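Local coordinates for tailspike protein (Acinetobacter phage vB_ApiP_P1, PDB 6E1R), which probably recognises the surface polysaccharide of Acinetobacter baumannii and hydrolyses it, so that the phage can reach the cell, at residues A[311-317]-A[341-347]; A[442-446]-A[532-538]; A[464-468]-A[545-551]; A[483-489]-A[515-521]. All coordinates share one frame; numbering follows the deposited sequence.

Contact 1 lies in the long parallel beta-helix and joins two successive rungs. Contacts 2, 3 and 4 lie 49 to 56 Å away, centre to centre, in the C-terminal domain of two antiparallel sheets. Contact 3 pairs two strands within one sheet, and contact 4 packs the two sheets against each other. Contact 2 closes the end where the chain crosses between them. Contacts 3 and 4 are buried and also touch other subunits. Contacts 1 and 2 are partly buried, and contact 2 is the most open. The chemistry follows: backbone bonds dominate contacts 1 and 3, aromatic packing dominates contact 4, and a water bridges contact 2.

Contact 1 (A[311-317]-A[341-347]); sequences NTSTPYV and RPCSVAI
Pro315 O takes two backbone N-H groups from the next rung, Val345 N at 2.8 Å and Ala346 N at 3.2 Å. Val345 N lies in the carbonyl plane, on a lone pair; Ala346 N is tilted from it. Thr314 O accepts Ser344 N at 2.8 Å, with a bent N-H...O angle of 130°. Val317 N is satisfied by Ile347 O at 3.0 Å. At the far end Asn311 N points nearly straight at Arg341 O. The Asn311 side chain is buried. Its ND2 bonds Pro342 O at 3.2 Å, with that oxygen in the amide plane, and its OD1 accepts from Asn286 N on the preceding rung. Thr314 OG1 bonds Cys288 O. A water links Ser344 OG to Ser313 O, the latter bond weak. Apolar contacts fill in between. Val317 CG2 meets Cys343 SG at 3.6 Å and also touches Pro342 CB. Tyr316 crosses Val345, CE1 to CG1 at 3.7 Å, and Ala346 O sits at the tyrosine ring edge. These are corners of stacked rungs in a parallel beta-helix. The grip is mostly backbone to backbone, and the Asn311 amide ties three successive rungs.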
# COMPACT_ATOMS: atom_id res chain seq x y z
N ASN A 311 -23.56 -4.92 -1.32
CA ASN A 311 -24.19 -3.91 -2.17
C ASN A 311 -24.99 -4.61 -3.27
O ASN A 311 -24.70 -4.45 -4.46
CB ASN A 311 -23.13 -2.98 -2.77
CG ASN A 311 -22.23 -2.38 -1.70
OD1 ASN A 311 -22.71 -1.82 -0.72
ND2 ASN A 311 -20.93 -2.52 -1.89
N THR A 312 -26.01 -5.36 -2.87
CA THR A 312 -26.71 -6.25 -3.79
C THR A 312 -27.50 -5.49 -4.85
O THR A 312 -27.74 -6.02 -5.94
CB THR A 312 -27.65 -7.17 -3.01
OG1 THR A 312 -27.94 -6.59 -1.74
CG2 THR A 312 -27.00 -8.52 -2.79
N SER A 313 -27.92 -4.26 -4.56
CA SER A 313 -28.74 -3.48 -5.48
C SER A 313 -27.95 -2.46 -6.28
O SER A 313 -28.55 -1.76 -7.10
CB SER A 313 -29.86 -2.78 -4.71
OG SER A 313 -30.62 -3.72 -3.97
N THR A 314 -26.64 -2.36 -6.08
CA THR A 314 -25.84 -1.39 -6.81
C THR A 314 -25.23 -2.06 -8.03
O THR A 314 -24.55 -3.08 -7.89
CB THR A 314 -24.75 -0.82 -5.92
OG1 THR A 314 -25.34 -0.26 -4.74
CG2 THR A 314 -23.99 0.27 -6.66
N PRO A 315 -25.46 -1.53 -9.24
CA PRO A 315 -24.93 -2.20 -10.44
C PRO A 315 -23.42 -2.32 -10.46
O PRO A 315 -22.89 -3.42 -10.68
CB PRO A 315 -25.46 -1.33 -11.59
CG PRO A 315 -26.69 -0.69 -11.03
CD PRO A 315 -26.38 -0.44 -9.58
N TYR A 316 -22.70 -1.22 -10.25
CA TYR A 316 -21.26 -1.22 -10.37
C TYR A 316 -20.61 -0.77 -9.07
O TYR A 316 -21.23 -0.07 -8.26
CB TYR A 316 -20.80 -0.30 -11.52
CG TYR A 316 -21.56 -0.52 -12.81
CD1 TYR A 316 -21.43 -1.70 -13.53
CD2 TYR A 316 -22.40 0.47 -13.31
CE1 TYR A 316 -22.12 -1.89 -14.71
CE2 TYR A 316 -23.09 0.29 -14.49
CZ TYR A 316 -22.95 -0.89 -15.19
OH TYR A 316 -23.64 -1.08 -16.37
N VAL A 317 -19.36 -1.18 -8.87
CA VAL A 317 -18.59 -0.69 -7.74
C VAL A 317 -17.96 0.65 -8.07
O VAL A 317 -18.05 1.61 -7.30
CB VAL A 317 -17.53 -1.73 -7.31
CG1 VAL A 317 -16.60 -1.13 -6.27
CG2 VAL A 317 -18.20 -2.98 -6.78
N ARG A 341 -20.13 -10.18 -2.54
CA ARG A 341 -21.20 -9.51 -3.28
C ARG A 341 -20.99 -8.00 -3.32
O ARG A 341 -21.76 -7.24 -2.72
CB ARG A 341 -22.58 -9.83 -2.70
CG ARG A 341 -22.94 -11.30 -2.67
CD ARG A 341 -24.26 -11.51 -1.95
NE ARG A 341 -25.11 -12.48 -2.64
CZ ARG A 341 -25.14 -13.79 -2.40
NH1 ARG A 341 -24.34 -14.32 -1.47
NH2 ARG A 341 -25.96 -14.56 -3.09
N PRO A 342 -19.96 -7.52 -4.04
CA PRO A 342 -19.70 -6.08 -4.05
C PRO A 342 -20.68 -5.28 -4.89
O PRO A 342 -20.82 -4.07 -4.67
CB PRO A 342 -18.28 -5.99 -4.63
CG PRO A 342 -18.17 -7.19 -5.51
CD PRO A 342 -18.98 -8.27 -4.84
N CYS A 343 -21.36 -5.91 -5.85
CA CYS A 343 -22.28 -5.21 -6.74
C CYS A 343 -23.15 -6.25 -7.44
O CYS A 343 -23.13 -7.43 -7.09
CB CYS A 343 -21.51 -4.34 -7.75
SG CYS A 343 -20.28 -5.25 -8.68
N SER A 344 -23.91 -5.80 -8.44
CA SER A 344 -24.88 -6.66 -9.10
C SER A 344 -24.63 -6.88 -10.59
O SER A 344 -25.14 -7.87 -11.13
CB SER A 344 -26.30 -6.10 -8.93
OG SER A 344 -26.42 -4.82 -9.52
N VAL A 345 -23.87 -6.01 -11.25
CA VAL A 345 -23.62 -6.17 -12.68
C VAL A 345 -22.14 -6.42 -12.94
O VAL A 345 -21.76 -7.45 -13.51
CB VAL A 345 -24.12 -4.95 -13.48
CG1 VAL A 345 -23.90 -5.16 -14.97
CG2 VAL A 345 -25.59 -4.69 -13.18
N ALA A 346 -21.29 -5.47 -12.53
CA ALA A 346 -19.85 -5.60 -12.74
C ALA A 346 -19.14 -4.69 -11.75
O ALA A 346 -19.60 -3.57 -11.49
CB ALA A 346 -19.46 -5.25 -14.18
N ILE A 347 -18.01 -5.16 -11.21
CA ILE A 347 -17.25 -4.35 -10.26
C ILE A 347 -16.74 -3.08 -10.94
O ILE A 347 -16.98 -1.96 -10.47
CB ILE A 347 -16.10 -5.17 -9.65
CG1 ILE A 347 -16.65 -6.35 -8.85
CG2 ILE A 347 -15.22 -4.29 -8.78
CD1 ILE A 347 -15.59 -7.27 -8.31
O HOH W 1 -28.97 -3.63 -9.01

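Contact 2 (A[442-446]-A[532-538]); sequences DFTVG and TAVGSTA
The backbones of 442-446 and 532-538 come close at two places, Thr444 CA to Ala538 CA at 4.6 Å and Gly446 CA to Ala533 CA at 4.7 Å, but no direct hydrogen bond joins them. A water does the polar work instead. It accepts from Gly446 N at 3.0 Å, and it donates to Gly535 O at 2.6 Å and to Thr537 O. Both carbonyls belong to the type II' turn from Val534 to Thr537, with Gly535 at its second position. Thr537 N closes that turn on Val534 O at 3.2 Å. The side chains add one close apolar contact and several methyls resting near carbonyl oxygens. Phe443 leans over the contact with CG anti to its carbonyl carbon (chi1 -69°). This brings CD2 to within 4.0 Å of Ala533 CB, which approaches the ring obliquely. The same methyl lies 3.6 Å from Thr444 O. Val445 extends CG1 toward the turn, 3.5 Å from Gly535 O. Thr532 rests CG2 near Gly446 O, while its OG1 bonds Ser448 OG. Ala538 CB packs beside Phe443 O and Thr444 CA. Thr537 OG1 also has a hydrogen bond with His516 O, outside the contact. Both segments are crossings from one sheet of the domain to the other. Segment 442-446 leads from strand 435-443 to strand 448-455, and segment 532-538 leads from strand 528-533 to strand 539-548. The Phe443 ring turns inward between the sheets and meets Phe519 of strand 519-523.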
# COMPACT_ATOMS: atom_id res chain seq x y z
N ASP A 442 -8.98 -16.55 -52.42
CA ASP A 442 -9.86 -17.02 -53.49
C ASP A 442 -9.03 -17.44 -54.69
O ASP A 442 -8.23 -16.66 -55.21
CB ASP A 442 -10.86 -15.93 -53.87
CG ASP A 442 -11.62 -15.38 -52.67
OD1 ASP A 442 -11.91 -16.18 -51.75
OD2 ASP A 442 -11.91 -14.17 -52.65
N PHE A 443 -9.23 -18.68 -55.13
CA PHE A 443 -8.44 -19.27 -56.21
C PHE A 443 -9.33 -19.65 -57.38
O PHE A 443 -10.50 -20.01 -57.20
CB PHE A 443 -7.69 -20.52 -55.74
CG PHE A 443 -6.58 -20.24 -54.77
CD1 PHE A 443 -6.85 -20.15 -53.41
CD2 PHE A 443 -5.28 -20.08 -55.21
CE1 PHE A 443 -5.83 -19.90 -52.51
CE2 PHE A 443 -4.26 -19.83 -54.31
CZ PHE A 443 -4.53 -19.74 -52.96
N THR A 444 -8.77 -19.57 -58.57
CA THR A 444 -9.26 -20.28 -59.74
C THR A 444 -8.26 -21.37 -60.10
O THR A 444 -7.19 -21.48 -59.49
CB THR A 444 -9.48 -19.32 -60.93
OG1 THR A 444 -8.23 -18.73 -61.31
CG2 THR A 444 -10.47 -18.23 -60.55
N VAL A 445 -8.62 -22.19 -61.08
CA VAL A 445 -7.79 -23.33 -61.46
C VAL A 445 -6.40 -22.83 -61.87
O VAL A 445 -6.25 -22.15 -62.89
CB VAL A 445 -8.44 -24.15 -62.58
CG1 VAL A 445 -7.50 -25.27 -63.02
CG2 VAL A 445 -9.76 -24.73 -62.10
N GLY A 446 -5.39 -23.16 -61.07
CA GLY A 446 -4.03 -22.79 -61.36
C GLY A 446 -3.63 -21.38 -60.98
O GLY A 446 -2.51 -20.96 -61.31
N THR A 532 -0.10 -21.46 -55.12
CA THR A 532 -0.65 -21.69 -56.45
C THR A 532 -1.53 -22.93 -56.42
O THR A 532 -1.08 -24.00 -55.99
CB THR A 532 0.46 -21.84 -57.49
OG1 THR A 532 1.29 -20.68 -57.47
CG2 THR A 532 -0.14 -22.02 -58.88
N ALA A 533 -2.77 -22.80 -56.88
CA ALA A 533 -3.71 -23.91 -56.83
C ALA A 533 -3.23 -25.07 -57.69
O ALA A 533 -2.66 -24.88 -58.77
CB ALA A 533 -5.09 -23.45 -57.30
N VAL A 534 -3.45 -26.29 -57.20
CA VAL A 534 -2.99 -27.51 -57.84
C VAL A 534 -4.19 -28.31 -58.31
O VAL A 534 -5.15 -28.50 -57.55
CB VAL A 534 -2.11 -28.34 -56.89
CG1 VAL A 534 -1.75 -29.67 -57.51
CG2 VAL A 534 -0.86 -27.56 -56.52
N GLY A 535 -4.14 -28.79 -59.55
CA GLY A 535 -5.19 -29.66 -60.05
C GLY A 535 -6.49 -28.90 -60.23
O GLY A 535 -6.54 -27.86 -60.90
N SER A 536 -7.56 -29.43 -59.64
CA SER A 536 -8.89 -28.84 -59.76
C SER A 536 -9.19 -27.84 -58.66
O SER A 536 -10.31 -27.32 -58.61
CB SER A 536 -9.95 -29.94 -59.76
OG SER A 536 -9.70 -30.90 -60.78
N THR A 537 -8.23 -27.55 -57.79
CA THR A 537 -8.47 -26.70 -56.63
C THR A 537 -8.94 -25.32 -57.06
O THR A 537 -8.29 -24.64 -57.87
CB THR A 537 -7.20 -26.59 -55.79
OG1 THR A 537 -6.90 -27.86 -55.18
CG2 THR A 537 -7.36 -25.53 -54.70
N ALA A 538 -10.08 -24.89 -56.51
CA ALA A 538 -10.62 -23.57 -56.79
C ALA A 538 -11.65 -23.23 -55.72
O ALA A 538 -12.41 -24.10 -55.28
CB ALA A 538 -11.26 -23.51 -58.18
O HOH W 2 -6.14 -25.64 -59.59

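Contact 3 (A[464-468]-A[545-551])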
# COMPACT_ATOMS: atom_id res chain seq x y z
N TYR A 464 16.56 -13.38 -44.51
CA TYR A 464 15.85 -14.24 -43.59
C TYR A 464 16.14 -15.71 -43.90
O TYR A 464 16.71 -16.06 -44.93
CB TYR A 464 14.34 -13.96 -43.63
CG TYR A 464 13.72 -13.97 -45.01
CD1 TYR A 464 13.29 -15.16 -45.59
CD2 TYR A 464 13.53 -12.79 -45.71
CE1 TYR A 464 12.70 -15.17 -46.85
CE2 TYR A 464 12.95 -12.79 -46.97
CZ TYR A 464 12.54 -13.98 -47.53
OH TYR A 464 11.96 -13.98 -48.78
N GLY A 465 15.74 -16.57 -42.97
CA GLY A 465 15.97 -18.00 -43.11
C GLY A 465 15.34 -18.78 -41.98
O GLY A 465 15.71 -18.61 -40.82
N GLY A 466 14.39 -19.64 -42.31
CA GLY A 466 13.72 -20.41 -41.28
C GLY A 466 12.77 -21.44 -41.85
O GLY A 466 12.86 -21.81 -43.02
N ARG A 467 11.87 -21.90 -40.99
CA ARG A 467 10.92 -22.96 -41.32
C ARG A 467 9.50 -22.41 -41.27
O ARG A 467 9.18 -21.54 -40.46
CB ARG A 467 11.09 -24.12 -40.33
CG ARG A 467 10.41 -25.42 -40.70
CD ARG A 467 10.37 -26.31 -39.47
NE ARG A 467 11.64 -26.27 -38.74
CZ ARG A 467 11.76 -26.43 -37.43
NH1 ARG A 467 10.69 -26.64 -36.68
NH2 ARG A 467 12.96 -26.38 -36.86
N LEU A 468 8.64 -22.94 -42.14
CA LEU A 468 7.24 -22.53 -42.21
C LEU A 468 6.35 -23.76 -42.17
O LEU A 468 6.53 -24.70 -42.95
CB LEU A 468 6.95 -21.73 -43.48
CG LEU A 468 7.83 -20.53 -43.81
CD1 LEU A 468 7.36 -19.87 -45.09
CD2 LEU A 468 7.82 -19.53 -42.66
N VAL A 545 -0.06 -20.02 -40.79
CA VAL A 545 1.38 -20.20 -40.91
C VAL A 545 2.00 -20.15 -39.52
O VAL A 545 1.66 -19.29 -38.70
CB VAL A 545 2.00 -19.13 -41.83
CG1 VAL A 545 3.49 -19.39 -42.02
CG2 VAL A 545 1.28 -19.10 -43.17
N PHE A 546 2.92 -21.08 -39.26
CA PHE A 546 3.66 -21.16 -38.01
C PHE A 546 5.14 -21.14 -38.37
O PHE A 546 5.65 -22.08 -38.99
CB PHE A 546 3.31 -22.42 -37.22
CG PHE A 546 1.84 -22.59 -36.94
CD1 PHE A 546 1.00 -23.12 -37.90
CD2 PHE A 546 1.31 -22.22 -35.72
CE1 PHE A 546 -0.35 -23.28 -37.65
CE2 PHE A 546 -0.04 -22.38 -35.46
CZ PHE A 546 -0.87 -22.91 -36.43
N THR A 547 5.84 -20.08 -37.98
CA THR A 547 7.22 -19.88 -38.39
C THR A 547 8.18 -20.25 -37.27
O THR A 547 7.84 -20.23 -36.09
CB THR A 547 7.47 -18.42 -38.81
OG1 THR A 547 7.60 -17.60 -37.65
CG2 THR A 547 6.32 -17.91 -39.66
N THR A 548 9.40 -20.61 -37.66
CA THR A 548 10.47 -20.96 -36.74
C THR A 548 11.79 -20.47 -37.32
O THR A 548 12.02 -20.59 -38.53
CB THR A 548 10.54 -22.48 -36.50
OG1 THR A 548 9.26 -22.96 -36.06
CG2 THR A 548 11.59 -22.81 -35.45
N GLY A 549 12.64 -19.91 -36.47
CA GLY A 549 13.93 -19.44 -36.92
C GLY A 549 13.95 -17.96 -37.25
O GLY A 549 13.18 -17.18 -36.69
N ASN A 550 14.82 -17.57 -38.18
CA ASN A 550 14.99 -16.16 -38.55
C ASN A 550 14.03 -15.74 -39.66
O ASN A 550 14.44 -15.21 -40.68
CB ASN A 550 16.43 -15.91 -38.96
CG ASN A 550 17.40 -16.09 -37.81
OD1 ASN A 550 18.36 -16.85 -37.91
ND2 ASN A 550 17.16 -15.39 -36.71
N VAL A 551 12.73 -15.97 -39.46
CA VAL A 551 11.73 -15.57 -40.44
C VAL A 551 10.41 -15.33 -39.72
O VAL A 551 10.09 -15.99 -38.73
CB VAL A 551 11.58 -16.62 -41.57
CG1 VAL A 551 10.95 -17.90 -41.04
CG2 VAL A 551 10.77 -16.05 -42.73
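Arg467 and Thr548 form an antiparallel hydrogen-bonded pair, joining strands 465-468 and 545-548 inside one sheet. Arg467 N reaches Thr548 O at 2.8 Å, and Thr548 N returns to Arg467 O at 3.0 Å. Gly465 N bonds Asn550 O at 3.0 Å; the return bond is weak. The pairing slackens here, where the chain turns a corner at Gly549 and Asn550 centres an inverse gamma turn. The tight side is apolar. Leu468 CD2 lies alongside Thr547 CG2 at 3.7 Å and meets Val551 CG1 at 3.9 Å. Val551 holds CG1 between its backbone N and carbonyl carbon (chi1 69°), which lays it on bare Gly466 CA at 3.7 Å. Its CG2 touches the Tyr464 ring obliquely. Leu454 of strand 448-455 covers this side. The other side is looser and polar. Arg467 and Thr548 run side by side, and Thr548 CG2 sits over one guanidinium face at 3.8 Å from its plane. Arg467 NE makes a salt bridge with Glu488 of the second subunit. Asn550 OD1 accepts from Asn471 of that subunit. The Arg467 side chains of all three subunits come together here. The glutamates probably balance their charge, so the contact sets an apolar interior against a charged trimer interface.

Contact 4 (A[483-489]-A[515-521]); sequences NSAVYEL and SHPSFTW
The Trp521 indole turns its edge to one face of the Tyr487 ring, a T-shaped stack with centroids 4.5 Å apart and planes at 68°. This is the core of a beta sandwich. Trp521 NE1 comes closest, 3.2 Å from Tyr487 CG. Leu489 CD1 lies over one face of the indole, a CH-pi contact 4.0 Å from the centroid of the five-membered ring. Phe519 CB lies over the rim of the opposite face. Pro517 O lies in plane at the edge of the Tyr487 ring. Strands 484-489 and 519-521 belong to different sheets, run nearly parallel and pass 9.6 Å apart, so side chains do the joining. With chi1 at -54° the Tyr487 ring sits beside its backbone N and carries OH across to the facing chain. There OH gives its proton to a lone pair of Pro517 O at 2.6 Å and accepts Phe519 N at 3.0 Å. Two bonds therefore hold the buried hydroxyl. Both fall where Pro517 centres an inverse gamma turn, just before strand 519-521. The proline ring packs toward strand 484-489, with CG 3.8 Å from Ala485 CB. Met543 of strand 539-548 lies against Phe519 and Trp521. The outer side of 483-489 meets the third subunit, where Ser484 OG bonds Thr492 of that chain. At the end of the contact, Asn483 ND2 donates to Ser515 O at 2.9 Å, standing 73° out of the carbonyl plane.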
# COMPACT_ATOMS: atom_id res chain seq x y z
N ASN A 483 -11.84 -29.91 -45.26
CA ASN A 483 -10.68 -30.34 -46.03
C ASN A 483 -9.44 -29.58 -45.58
O ASN A 483 -9.43 -28.35 -45.55
CB ASN A 483 -10.93 -30.11 -47.52
CG ASN A 483 -12.02 -31.00 -48.08
OD1 ASN A 483 -12.34 -32.04 -47.51
ND2 ASN A 483 -12.60 -30.59 -49.20
N SER A 484 -8.40 -30.33 -45.22
CA SER A 484 -7.21 -29.75 -44.62
C SER A 484 -5.96 -30.31 -45.28
O SER A 484 -5.96 -31.43 -45.80
CB SER A 484 -7.15 -30.01 -43.11
OG SER A 484 -5.93 -29.57 -42.55
N ALA A 485 -4.89 -29.52 -45.26
CA ALA A 485 -3.59 -29.94 -45.77
C ALA A 485 -2.51 -29.17 -45.02
O ALA A 485 -2.68 -27.99 -44.72
CB ALA A 485 -3.47 -29.70 -47.28
N VAL A 486 -1.40 -29.85 -44.73
CA VAL A 486 -0.29 -29.27 -44.01
C VAL A 486 0.95 -29.32 -44.90
O VAL A 486 1.14 -30.28 -45.65
CB VAL A 486 -0.03 -29.98 -42.66
CG1 VAL A 486 -1.22 -29.81 -41.74
CG2 VAL A 486 0.27 -31.45 -42.88
N TYR A 487 1.76 -28.27 -44.83
CA TYR A 487 2.97 -28.16 -45.64
C TYR A 487 4.12 -27.72 -44.75
O TYR A 487 3.96 -26.84 -43.89
CB TYR A 487 2.79 -27.16 -46.78
CG TYR A 487 1.59 -27.45 -47.67
CD1 TYR A 487 0.32 -27.00 -47.32
CD2 TYR A 487 1.74 -28.15 -48.86
CE1 TYR A 487 -0.77 -27.26 -48.13
CE2 TYR A 487 0.65 -28.41 -49.67
CZ TYR A 487 -0.60 -27.96 -49.30
OH TYR A 487 -1.69 -28.22 -50.10
N GLU A 488 5.29 -28.33 -44.95
CA GLU A 488 6.50 -27.99 -44.21
C GLU A 488 7.49 -27.38 -45.18
O GLU A 488 7.93 -28.05 -46.12
CB GLU A 488 7.08 -29.24 -43.54
CG GLU A 488 8.26 -28.98 -42.61
CD GLU A 488 7.82 -28.61 -41.20
OE1 GLU A 488 6.70 -28.09 -41.04
OE2 GLU A 488 8.60 -28.86 -40.26
N LEU A 489 7.84 -26.12 -44.96
CA LEU A 489 8.64 -25.36 -45.92
C LEU A 489 9.88 -24.79 -45.25
O LEU A 489 9.79 -24.23 -44.15
CB LEU A 489 7.81 -24.22 -46.53
CG LEU A 489 6.46 -24.60 -47.14
CD1 LEU A 489 5.69 -23.36 -47.57
CD2 LEU A 489 6.65 -25.56 -48.31
N SER A 515 -12.57 -28.39 -53.78
CA SER A 515 -12.55 -28.00 -52.38
C SER A 515 -11.31 -28.50 -51.63
O SER A 515 -11.25 -28.34 -50.40
CB SER A 515 -13.81 -28.50 -51.68
OG SER A 515 -13.91 -29.91 -51.74
N HIS A 516 -10.34 -29.10 -52.32
CA HIS A 516 -9.16 -29.60 -51.63
C HIS A 516 -8.12 -28.50 -51.49
O HIS A 516 -7.82 -27.81 -52.48
CB HIS A 516 -8.56 -30.78 -52.38
CG HIS A 516 -9.44 -31.99 -52.41
ND1 HIS A 516 -9.04 -33.20 -52.94
CD2 HIS A 516 -10.72 -32.18 -51.98
CE1 HIS A 516 -10.02 -34.08 -52.83
NE2 HIS A 516 -11.05 -33.48 -52.25
N PRO A 517 -7.55 -28.29 -50.30
CA PRO A 517 -6.55 -27.21 -50.11
C PRO A 517 -5.17 -27.61 -50.61
O PRO A 517 -4.20 -27.77 -49.86
CB PRO A 517 -6.59 -27.00 -48.59
CG PRO A 517 -6.92 -28.35 -48.05
CD PRO A 517 -7.86 -28.99 -49.05
N SER A 518 -5.06 -27.78 -51.93
CA SER A 518 -3.84 -28.27 -52.57
C SER A 518 -3.12 -27.10 -53.23
O SER A 518 -3.67 -26.46 -54.13
CB SER A 518 -4.17 -29.35 -53.59
OG SER A 518 -5.01 -30.34 -53.02
N PHE A 519 -1.89 -26.83 -52.80
CA PHE A 519 -1.16 -25.67 -53.29
C PHE A 519 0.33 -25.98 -53.39
O PHE A 519 0.87 -26.77 -52.61
CB PHE A 519 -1.38 -24.45 -52.38
CG PHE A 519 -2.83 -24.14 -52.13
CD1 PHE A 519 -3.57 -23.46 -53.08
CD2 PHE A 519 -3.45 -24.54 -50.96
CE1 PHE A 519 -4.91 -23.18 -52.87
CE2 PHE A 519 -4.78 -24.26 -50.74
CZ PHE A 519 -5.51 -23.57 -51.69
N THR A 520 0.97 -25.34 -54.36
CA THR A 520 2.42 -25.32 -54.48
C THR A 520 2.93 -23.94 -54.06
O THR A 520 2.32 -22.92 -54.39
CB THR A 520 2.86 -25.64 -55.91
OG1 THR A 520 2.37 -26.93 -56.28
CG2 THR A 520 4.38 -25.62 -56.03
N TRP A 521 4.05 -23.92 -53.35
CA TRP A 521 4.51 -22.72 -52.65
C TRP A 521 5.74 -22.12 -53.30
O TRP A 521 6.65 -22.84 -53.73
CB TRP A 521 4.79 -23.05 -51.18
CG TRP A 521 3.58 -23.58 -50.50
CD1 TRP A 521 3.22 -24.89 -50.35
CD2 TRP A 521 2.54 -22.81 -49.89
NE1 TRP A 521 2.03 -24.99 -49.68
CE2 TRP A 521 1.59 -23.72 -49.38
CE3 TRP A 521 2.32 -21.44 -49.72
CZ2 TRP A 521 0.44 -23.31 -48.72
CZ3 TRP A 521 1.17 -21.03 -49.06
CH2 TRP A 521 0.25 -21.96 -48.57